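Local coordinates for protein metalloregulator ScaR (Streptococcus gordonii, PDB 3HRS) that represses transcription in response to manganese, acting as a homodimeric, probably DNA-binding regulator of the DtxR/MntR family, at residues A[77-82]-A[91-96]; A[83-88]-A[114-119]; A[122-127]-A[157-162]. One frame throughout, in Å; residues are numbered along the deposited sequence.

In the fold
Contact 1 lies between the other two, which lead from the dimer-forming helices to the SH3-like FeoA domain. Contacts 1 and 2, with centres about 10 Å apart, both use helix 62-84 and both reach the second subunit; Tyr88 OH of contact 2 lies 2.6 Å from Glu96 OE1 of contact 1, a probable hydrogen bond. Contact 3, its centre about 11 Å from that of contact 1, brings Cys122, His124 and Asp159 to a metal site to which Glu79 of contact 1 also contributes. All four bind zinc in another structure of this protein; here the site is without metal, with Glu79 OE2 3.9 Å from Asp159 OD2. Contact 2 is about 15 Å from contact 3, centre to centre.

Contact 1 (A[77-82]-A[91-96]); sequences LIEVFL and EEIHEE
Ile93 has the largest share of this contact and takes part in both of its residue pairs: its branched side chain reaches across from helix 90-101 and packs against Leu82 and Glu79 on helix 62-84. The backbones come nearest at Leu82 and Ile93, whose CA atoms are 7.3 Å apart, and at that level the leucine offers the root of its side chain, CB lying 4.3 Å from Ile93 CG1. Glu79 meets the same isoleucine further out. With CG anti to the backbone N (chi1 174°) and a bend at chi2 (94°), the carboxylate is carried round towards helix 90-101, where the two side chains cross at about a right angle. Each oxygen then has its own methyl: Glu79 OE1 is 3.7 Å from Ile93 CD1, at the tip of the longer branch, and Glu79 OE2 is 3.8 Å from Ile93 CG2, on the shorter one.

These are van der Waals contacts, so the isoleucine borders the carboxylate without hydrogen-bonding to it. This is a worked example of a zinc ligand flanked by an apolar residue, which would probably be second shell to the metal. Glu79 binds zinc in another structure of the protein, whereas the present model is the metal-free form; Pro123 and the fellow ligand His124 touch the same side chain from a loop.

In the wider fold, Ile78 and Phe81 of helix 62-84 pack on Leu112 of helix 106-115, and Leu82 also touches Phe108 of the second subunit, which places the pairing of helices 62-84 and 90-101 beside the dimer interface.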
loop_
_atom_site.group_PDB
_atom_site.type_symbol
_atom_site.label_atom_id
_atom_site.label_comp_id
_atom_site.label_asym_id
_atom_site.label_seq_id
_atom_site.Cartn_x
_atom_site.Cartn_y
_atom_site.Cartn_z
ATOM N N LEU A 77 -11.527 2.874 -3.300
ATOM C CA LEU A 77 -11.192 1.458 -3.232
ATOM C C LEU A 77 -10.235 1.155 -2.049
ATOM O O LEU A 77 -10.403 0.167 -1.358
ATOM C CB LEU A 77 -10.661 0.927 -4.553
ATOM C CG LEU A 77 -11.619 0.847 -5.742
ATOM C CD1 LEU A 77 -10.854 0.723 -7.079
ATOM C CD2 LEU A 77 -12.500 -0.314 -5.577
ATOM N N ILE A 78 -9.272 2.029 -1.790
ATOM C CA ILE A 78 -8.434 1.878 -0.607
ATOM C C ILE A 78 -9.325 1.939 0.639
ATOM O O ILE A 78 -9.150 1.184 1.593
ATOM C CB ILE A 78 -7.338 2.969 -0.513
ATOM C CG1 ILE A 78 -6.350 2.882 -1.690
ATOM C CG2 ILE A 78 -6.549 2.812 0.734
ATOM C CD1 ILE A 78 -5.891 1.484 -1.964
ATOM N N GLU A 79 -10.291 2.840 0.639
ATOM C CA GLU A 79 -11.177 2.926 1.789
ATOM C C GLU A 79 -11.827 1.569 1.993
ATOM O O GLU A 79 -11.665 0.978 3.048
ATOM C CB GLU A 79 -12.232 4.004 1.602
ATOM C CG GLU A 79 -13.263 4.042 2.704
ATOM C CD GLU A 79 -12.913 5.034 3.780
ATOM O OE1 GLU A 79 -13.614 5.043 4.824
ATOM O OE2 GLU A 79 -11.946 5.811 3.568
ATOM N N VAL A 80 -12.546 1.083 0.972
ATOM C CA VAL A 80 -13.189 -0.227 1.003
ATOM C C VAL A 80 -12.226 -1.336 1.399
ATOM O O VAL A 80 -12.588 -2.207 2.159
ATOM C CB VAL A 80 -13.751 -0.637 -0.353
ATOM C CG1 VAL A 80 -14.110 -2.154 -0.355
ATOM C CG2 VAL A 80 -14.961 0.209 -0.700
ATOM N N PHE A 81 -11.007 -1.329 0.881
ATOM C CA PHE A 81 -10.079 -2.389 1.258
ATOM C C PHE A 81 -9.744 -2.311 2.752
ATOM O O PHE A 81 -9.827 -3.297 3.444
ATOM C CB PHE A 81 -8.804 -2.381 0.392
ATOM C CG PHE A 81 -7.721 -3.326 0.874
ATOM C CD1 PHE A 81 -7.815 -4.691 0.643
ATOM C CD2 PHE A 81 -6.593 -2.840 1.534
ATOM C CE1 PHE A 81 -6.794 -5.562 1.065
ATOM C CE2 PHE A 81 -5.563 -3.700 1.954
ATOM C CZ PHE A 81 -5.661 -5.058 1.722
ATOM N N LEU A 82 -9.373 -1.134 3.236
ATOM C CA LEU A 82 -8.918 -0.992 4.610
ATOM C C LEU A 82 -9.958 -1.394 5.634
ATOM O O LEU A 82 -9.641 -2.100 6.611
ATOM C CB LEU A 82 -8.433 0.426 4.893
ATOM C CG LEU A 82 -7.176 0.734 4.073
ATOM C CD1 LEU A 82 -6.524 2.008 4.571
ATOM C CD2 LEU A 82 -6.209 -0.453 4.134
ATOM N N GLU A 91 -10.436 6.215 12.901
ATOM C CA GLU A 91 -9.196 6.863 13.317
ATOM C C GLU A 91 -7.995 6.285 12.571
ATOM O O GLU A 91 -7.157 7.017 12.060
ATOM C CB GLU A 91 -8.998 6.734 14.827
ATOM C CG GLU A 91 -8.103 7.817 15.419
ATOM C CD GLU A 91 -8.116 7.816 16.940
ATOM O OE1 GLU A 91 -7.560 6.866 17.541
ATOM O OE2 GLU A 91 -8.677 8.766 17.535
ATOM N N GLU A 92 -7.918 4.963 12.512
ATOM C CA GLU A 92 -6.839 4.307 11.793
ATOM C C GLU A 92 -6.791 4.809 10.351
ATOM O O GLU A 92 -5.725 5.150 9.823
ATOM C CB GLU A 92 -7.008 2.784 11.850
ATOM C CG GLU A 92 -6.788 2.210 13.252
ATOM C CD GLU A 92 -7.314 0.795 13.431
ATOM O OE1 GLU A 92 -6.867 0.112 14.379
ATOM O OE2 GLU A 92 -8.176 0.359 12.640
ATOM N N ILE A 93 -7.950 4.862 9.716
ATOM C CA ILE A 93 -8.016 5.284 8.325
ATOM C C ILE A 93 -7.522 6.708 8.164
ATOM O O ILE A 93 -6.776 7.013 7.244
ATOM C CB ILE A 93 -9.428 5.161 7.772
ATOM C CG1 ILE A 93 -9.707 3.692 7.456
ATOM C CG2 ILE A 93 -9.564 5.983 6.525
ATOM C CD1 ILE A 93 -11.107 3.423 6.975
ATOM N N HIS A 94 -7.922 7.565 9.088
ATOM C CA HIS A 94 -7.441 8.940 9.138
ATOM C C HIS A 94 -5.920 9.065 9.277
ATOM O O HIS A 94 -5.324 10.024 8.807
ATOM C CB HIS A 94 -8.103 9.666 10.303
ATOM C CG HIS A 94 -7.586 11.051 10.512
ATOM N ND1 HIS A 94 -7.764 12.055 9.585
ATOM C CD2 HIS A 94 -6.892 11.600 11.537
ATOM C CE1 HIS A 94 -7.201 13.165 10.028
ATOM N NE2 HIS A 94 -6.662 12.915 11.208
ATOM N N GLU A 95 -5.291 8.106 9.939
ATOM C CA GLU A 95 -3.855 8.172 10.167
ATOM C C GLU A 95 -3.061 7.586 9.006
ATOM O O GLU A 95 -1.896 7.919 8.832
ATOM C CB GLU A 95 -3.480 7.449 11.469
ATOM C CG GLU A 95 -3.936 8.177 12.738
ATOM C CD GLU A 95 -4.141 7.246 13.936
ATOM O OE1 GLU A 95 -4.033 6.011 13.765
ATOM O OE2 GLU A 95 -4.420 7.757 15.046
ATOM N N GLU A 96 -3.691 6.727 8.209
ATOM C CA GLU A 96 -2.951 5.930 7.228
ATOM C C GLU A 96 -3.359 6.092 5.767
ATOM O O GLU A 96 -2.499 6.116 4.881
ATOM C CB GLU A 96 -3.002 4.450 7.608
ATOM C CG GLU A 96 -2.272 4.135 8.890
ATOM C CD GLU A 96 -2.379 2.680 9.274
ATOM O OE1 GLU A 96 -1.870 1.835 8.514
ATOM O OE2 GLU A 96 -2.972 2.385 10.337
#

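Contact 2 (A[83-88]-A[114-119]); sequences VHHLGY and QLLDYP
Within the metal-binding and dimerisation domain, at the protein surface near the C-terminal parts of helices 62-84 and 106-115, His85 meets Leu115 and Leu116. Helix 106-115 closes in a Schellman motif: Asp117 takes a positive phi, and its N is bonded back to Gln114 O at 2.9 Å. Leu116 sits in the closing turn, and with CG anti to the carbonyl carbon (chi1 -58°) its side chain carries CD2 over the imidazole. This methyl lies above one face of the His85 ring, 3.8 Å from the ring centroid and 25° off the normal, a CH-pi contact displaced towards the NE2 side of the rim. Leu115 approaches the ring obliquely, CG being 4.3 Å from His85 CE1.

The polar edge of the imidazole is used separately. A water lying in the ring plane is 2.9 Å from His85 NE2 and donates to Leu115 O at 2.8 Å, bridging the histidine to the last turn of the other helix. Across the dimer, His85 also packs on Leu115 of the second subunit.

One imidazole thus presents two chemistries at once, a face that receives a methyl group and an in-plane nitrogen bound to a water, and the two together would probably favour this rotation of the ring.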
loop_
_atom_site.group_PDB
_atom_site.type_symbol
_atom_site.label_atom_id
_atom_site.label_comp_id
_atom_site.label_asym_id
_atom_site.label_seq_id
_atom_site.Cartn_x
_atom_site.Cartn_y
_atom_site.Cartn_z
ATOM N N VAL A 83 -11.198 -0.959 5.432
ATOM C CA VAL A 83 -12.200 -1.256 6.440
ATOM C C VAL A 83 -12.761 -2.667 6.328
ATOM O O VAL A 83 -12.850 -3.366 7.334
ATOM C CB VAL A 83 -13.300 -0.171 6.584
ATOM C CG1 VAL A 83 -13.186 0.867 5.504
ATOM C CG2 VAL A 83 -14.693 -0.800 6.630
ATOM N N HIS A 84 -13.102 -3.111 5.128
ATOM C CA HIS A 84 -13.603 -4.483 4.970
ATOM C C HIS A 84 -12.597 -5.636 5.101
ATOM O O HIS A 84 -12.927 -6.728 5.576
ATOM C CB HIS A 84 -14.351 -4.619 3.672
ATOM C CG HIS A 84 -15.657 -3.905 3.679
ATOM N ND1 HIS A 84 -16.637 -4.125 2.732
ATOM C CD2 HIS A 84 -16.159 -2.982 4.536
ATOM C CE1 HIS A 84 -17.686 -3.372 3.000
ATOM N NE2 HIS A 84 -17.420 -2.667 4.090
ATOM N N HIS A 85 -11.377 -5.424 4.670
ATOM C CA HIS A 85 -10.447 -6.544 4.650
ATOM C C HIS A 85 -9.599 -6.491 5.887
ATOM O O HIS A 85 -9.383 -7.526 6.504
ATOM C CB HIS A 85 -9.591 -6.559 3.370
ATOM C CG HIS A 85 -10.322 -7.093 2.183
ATOM N ND1 HIS A 85 -9.750 -7.972 1.282
ATOM C CD2 HIS A 85 -11.594 -6.894 1.759
ATOM C CE1 HIS A 85 -10.636 -8.285 0.349
ATOM N NE2 HIS A 85 -11.762 -7.645 0.615
ATOM N N LEU A 86 -9.154 -5.294 6.274
ATOM C CA LEU A 86 -8.216 -5.167 7.393
ATOM C C LEU A 86 -8.851 -4.681 8.694
ATOM O O LEU A 86 -8.155 -4.459 9.677
ATOM C CB LEU A 86 -7.059 -4.253 7.003
ATOM C CG LEU A 86 -6.353 -4.645 5.690
ATOM C CD1 LEU A 86 -5.049 -3.866 5.525
ATOM C CD2 LEU A 86 -6.081 -6.151 5.644
ATOM N N GLY A 87 -10.172 -4.515 8.693
ATOM C CA GLY A 87 -10.902 -3.989 9.833
ATOM C C GLY A 87 -10.453 -2.645 10.400
ATOM O O GLY A 87 -10.575 -2.407 11.605
ATOM N N TYR A 88 -9.962 -1.757 9.547
ATOM C CA TYR A 88 -9.575 -0.407 9.978
ATOM C C TYR A 88 -10.709 0.385 10.629
ATOM O O TYR A 88 -11.881 0.253 10.256
ATOM C CB TYR A 88 -8.983 0.398 8.802
ATOM C CG TYR A 88 -7.471 0.234 8.631
ATOM C CD1 TYR A 88 -6.913 -1.001 8.365
ATOM C CD2 TYR A 88 -6.621 1.311 8.746
ATOM C CE1 TYR A 88 -5.571 -1.154 8.234
ATOM C CE2 TYR A 88 -5.265 1.163 8.606
ATOM C CZ TYR A 88 -4.746 -0.065 8.347
ATOM O OH TYR A 88 -3.384 -0.216 8.194
ATOM N N GLN A 114 -10.338 -5.587 -8.571
ATOM C CA GLN A 114 -10.701 -6.950 -8.869
ATOM C C GLN A 114 -10.781 -7.771 -7.582
ATOM O O GLN A 114 -11.705 -8.570 -7.393
ATOM C CB GLN A 114 -9.676 -7.570 -9.803
ATOM C CG GLN A 114 -10.101 -8.936 -10.245
ATOM C CD GLN A 114 -9.220 -9.520 -11.323
ATOM O OE1 GLN A 114 -8.043 -9.179 -11.439
ATOM N NE2 GLN A 114 -9.793 -10.413 -12.127
ATOM N N LEU A 115 -9.799 -7.587 -6.706
ATOM C CA LEU A 115 -9.763 -8.326 -5.450
ATOM C C LEU A 115 -11.032 -8.078 -4.632
ATOM O O LEU A 115 -11.565 -8.996 -4.006
ATOM C CB LEU A 115 -8.567 -7.886 -4.628
ATOM C CG LEU A 115 -8.509 -8.636 -3.317
ATOM C CD1 LEU A 115 -8.520 -10.101 -3.664
ATOM C CD2 LEU A 115 -7.259 -8.235 -2.504
ATOM N N LEU A 116 -11.494 -6.830 -4.645
ATOM C CA LEU A 116 -12.653 -6.409 -3.891
ATOM C C LEU A 116 -13.942 -6.780 -4.613
ATOM O O LEU A 116 -15.036 -6.534 -4.105
ATOM C CB LEU A 116 -12.615 -4.904 -3.644
ATOM C CG LEU A 116 -11.412 -4.308 -2.916
ATOM C CD1 LEU A 116 -11.718 -2.860 -2.594
ATOM C CD2 LEU A 116 -11.062 -5.054 -1.637
ATOM N N ASP A 117 -13.809 -7.382 -5.789
ATOM C CA ASP A 117 -14.965 -7.818 -6.568
ATOM C C ASP A 117 -15.815 -6.658 -7.055
ATOM O O ASP A 117 -17.048 -6.726 -7.020
ATOM C CB ASP A 117 -15.827 -8.805 -5.784
ATOM C CG ASP A 117 -16.754 -9.627 -6.684
ATOM O OD1 ASP A 117 -16.597 -9.588 -7.935
ATOM O OD2 ASP A 117 -17.647 -10.313 -6.127
ATOM N N TYR A 118 -15.146 -5.600 -7.502
ATOM C CA TYR A 118 -15.786 -4.470 -8.185
ATOM C C TYR A 118 -16.922 -3.804 -7.417
ATOM O O TYR A 118 -18.069 -3.803 -7.875
ATOM C CB TYR A 118 -16.245 -4.879 -9.581
ATOM C CG TYR A 118 -15.159 -5.593 -10.338
ATOM C CD1 TYR A 118 -15.143 -6.980 -10.407
ATOM C CD2 TYR A 118 -14.131 -4.890 -10.961
ATOM C CE1 TYR A 118 -14.164 -7.647 -11.087
ATOM C CE2 TYR A 118 -13.124 -5.559 -11.654
ATOM C CZ TYR A 118 -13.145 -6.943 -11.702
ATOM O OH TYR A 118 -12.154 -7.657 -12.363
ATOM N N PRO A 119 -16.597 -3.227 -6.244
ATOM C CA PRO A 119 -17.589 -2.504 -5.427
ATOM C C PRO A 119 -18.056 -1.209 -6.101
ATOM O O PRO A 119 -17.243 -0.359 -6.461
ATOM C CB PRO A 119 -16.833 -2.158 -4.142
ATOM C CG PRO A 119 -15.388 -2.678 -4.328
ATOM C CD PRO A 119 -15.217 -3.139 -5.718
HETATM O O HOH W 1 -13.181 -8.699 -1.686
#

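Contact 3 (A[122-127]-A[157-162]). With SO4 (sulfate ion), chain C; SO4 (sulfate ion), chain D.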
loop_
_atom_site.group_PDB
_atom_site.type_symbol
_atom_site.label_atom_id
_atom_site.label_comp_id
_atom_site.label_asym_id
_atom_site.label_seq_id
_atom_site.Cartn_x
_atom_site.Cartn_y
_atom_site.Cartn_z
ATOM N N CYS A 122 -18.076 2.854 -1.775
ATOM C CA CYS A 122 -17.292 2.702 -0.544
ATOM C C CYS A 122 -18.232 2.727 0.683
ATOM O O CYS A 122 -19.415 3.077 0.563
ATOM C CB CYS A 122 -16.237 3.793 -0.411
ATOM S SG CYS A 122 -16.889 5.460 -0.178
ATOM N N PRO A 123 -17.714 2.366 1.871
ATOM C CA PRO A 123 -18.626 2.241 3.024
ATOM C C PRO A 123 -19.396 3.528 3.386
ATOM O O PRO A 123 -20.396 3.423 4.090
ATOM C CB PRO A 123 -17.703 1.815 4.182
ATOM C CG PRO A 123 -16.428 1.341 3.514
ATOM C CD PRO A 123 -16.308 2.160 2.257
ATOM N N HIS A 124 -18.978 4.704 2.925
ATOM C CA HIS A 124 -19.758 5.900 3.249
ATOM C C HIS A 124 -20.746 6.309 2.179
ATOM O O HIS A 124 -21.243 7.436 2.202
ATOM C CB HIS A 124 -18.865 7.076 3.587
ATOM C CG HIS A 124 -18.055 6.865 4.818
ATOM N ND1 HIS A 124 -16.680 6.789 4.799
ATOM C CD2 HIS A 124 -18.428 6.698 6.108
ATOM C CE1 HIS A 124 -16.237 6.601 6.029
ATOM N NE2 HIS A 124 -17.278 6.547 6.841
ATOM N N GLY A 125 -21.025 5.407 1.242
ATOM C CA GLY A 125 -22.056 5.646 0.249
ATOM C C GLY A 125 -21.553 6.379 -0.982
ATOM O O GLY A 125 -22.266 6.528 -1.998
ATOM N N GLY A 126 -20.318 6.860 -0.884
ATOM C CA GLY A 126 -19.650 7.416 -2.041
ATOM C C GLY A 126 -19.594 6.365 -3.128
ATOM O O GLY A 126 -19.225 5.187 -2.883
ATOM N N THR A 127 -19.940 6.788 -4.336
ATOM C CA THR A 127 -19.934 5.896 -5.487
ATOM C C THR A 127 -18.522 5.698 -6.066
ATOM O O THR A 127 -17.669 6.570 -5.933
ATOM C CB THR A 127 -20.868 6.412 -6.568
ATOM O OG1 THR A 127 -20.482 5.846 -7.824
ATOM C CG2 THR A 127 -20.729 7.895 -6.654
ATOM N N VAL A 157 -22.338 10.150 3.365
ATOM C CA VAL A 157 -21.812 11.222 4.190
ATOM C C VAL A 157 -20.458 11.545 3.595
ATOM O O VAL A 157 -19.836 10.694 2.976
ATOM C CB VAL A 157 -21.601 10.784 5.645
ATOM C CG1 VAL A 157 -22.822 10.087 6.170
ATOM C CG2 VAL A 157 -20.407 9.863 5.746
ATOM N N HIS A 158 -20.006 12.777 3.758
ATOM C CA HIS A 158 -18.709 13.146 3.228
ATOM C C HIS A 158 -17.643 12.493 4.072
ATOM O O HIS A 158 -17.844 12.272 5.246
ATOM C CB HIS A 158 -18.541 14.673 3.193
ATOM C CG HIS A 158 -18.994 15.292 1.908
ATOM N ND1 HIS A 158 -18.166 15.414 0.812
ATOM C CD2 HIS A 158 -20.194 15.793 1.530
ATOM C CE1 HIS A 158 -18.835 15.976 -0.181
ATOM N NE2 HIS A 158 -20.068 16.213 0.229
ATOM N N ASP A 159 -16.505 12.197 3.463
ATOM C CA ASP A 159 -15.448 11.428 4.111
ATOM C C ASP A 159 -14.806 12.112 5.329
ATOM O O ASP A 159 -14.289 11.442 6.210
ATOM C CB ASP A 159 -14.374 11.067 3.084
ATOM C CG ASP A 159 -14.060 9.601 3.095
ATOM O OD1 ASP A 159 -14.354 8.963 4.125
ATOM O OD2 ASP A 159 -13.556 9.078 2.081
ATOM N N ASN A 160 -14.830 13.441 5.352
ATOM C CA ASN A 160 -14.298 14.260 6.449
ATOM C C ASN A 160 -14.187 13.625 7.879
ATOM O O ASN A 160 -15.194 13.272 8.526
ATOM C CB ASN A 160 -15.093 15.569 6.488
ATOM C CG ASN A 160 -14.484 16.597 7.406
ATOM O OD1 ASN A 160 -13.290 16.546 7.711
ATOM N ND2 ASN A 160 -15.302 17.547 7.853
ATOM N N PHE A 161 -12.957 13.527 8.380
ATOM C CA PHE A 161 -12.687 12.862 9.652
ATOM C C PHE A 161 -13.383 13.523 10.838
ATOM O O PHE A 161 -13.713 12.863 11.845
ATOM C CB PHE A 161 -11.174 12.778 9.920
ATOM C CG PHE A 161 -10.835 12.309 11.311
ATOM C CD1 PHE A 161 -11.264 11.073 11.762
ATOM C CD2 PHE A 161 -10.104 13.109 12.170
ATOM C CE1 PHE A 161 -10.969 10.645 13.048
ATOM C CE2 PHE A 161 -9.807 12.687 13.449
ATOM C CZ PHE A 161 -10.241 11.451 13.891
ATOM N N ASP A 162 -13.581 14.831 10.739
ATOM C CA ASP A 162 -14.232 15.537 11.823
ATOM C C ASP A 162 -15.726 15.286 11.729
ATOM O O ASP A 162 -16.403 15.081 12.737
ATOM C CB ASP A 162 -13.896 17.026 11.789
ATOM C CG ASP A 162 -12.584 17.341 12.496
ATOM O OD1 ASP A 162 -12.132 18.507 12.418
ATOM O OD2 ASP A 162 -12.009 16.421 13.128
HETATM S S SO4 C . -16.637 12.765 -0.168
HETATM O O1 SO4 C . -17.971 12.175 0.010
HETATM O O2 SO4 C . -16.695 13.657 -1.322
HETATM O O3 SO4 C . -16.235 13.548 1.010
HETATM O O4 SO4 C . -15.657 11.694 -0.413
HETATM S S SO4 D . -9.677 14.180 6.438
HETATM O O1 SO4 D . -8.221 14.136 6.340
HETATM O O2 SO4 D . -10.118 12.980 7.147
HETATM O O3 SO4 D . -10.075 15.399 7.145
HETATM O O4 SO4 D . -10.272 14.181 5.102
#
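His124 turns its imidazole anti to its own carbonyl carbon (chi1 -64°), which sends the ring towards Val157 and Asp159, while Val157 holds CG2 between its backbone N and carbonyl carbon, on the side nearest that ring. The methyl lies 3.8 Å from His124 CD2, approaching the imidazole obliquely. On the ND1 side comes a carboxylate: Asp159 OD1 is 3.3 Å from His124 ND1, with the ring and carboxylate planes 73° apart, so the two planes are steeply inclined. The other oxygen, Asp159 OD2, is hydrogen-bonded to His75.

The main chains meet as well. Val157 N donates to His124 O at 3.1 Å, in the plane of the carbonyl, with an N-H...O angle of 154°. His124 belongs to a type I turn from Cys122 to Gly125 that is tied off by Gly125 N bonding to Cys122 O, and Val157 ends strand 150-157 of the SH3-like FeoA domain. The contact therefore joins that domain to the metal-binding and dimerisation domain. It also shows how a metal site can be assembled from distant parts of a chain, since Cys122, His124 and Asp159 all bind zinc in another structure of the protein.

Past the strand lie two sulfates, probably from the crystallisation liquor. In the first (chain C), O3 accepts from His158 ND1 at 2.7 Å and from Asp159 N at 2.8 Å; the second (chain D) takes a weak bond from Phe161 N through its O2. Asn160 is the N-cap of helix 161-168, and its OD1 accepts a weak capping bond from Asp162 N at 3.5 Å.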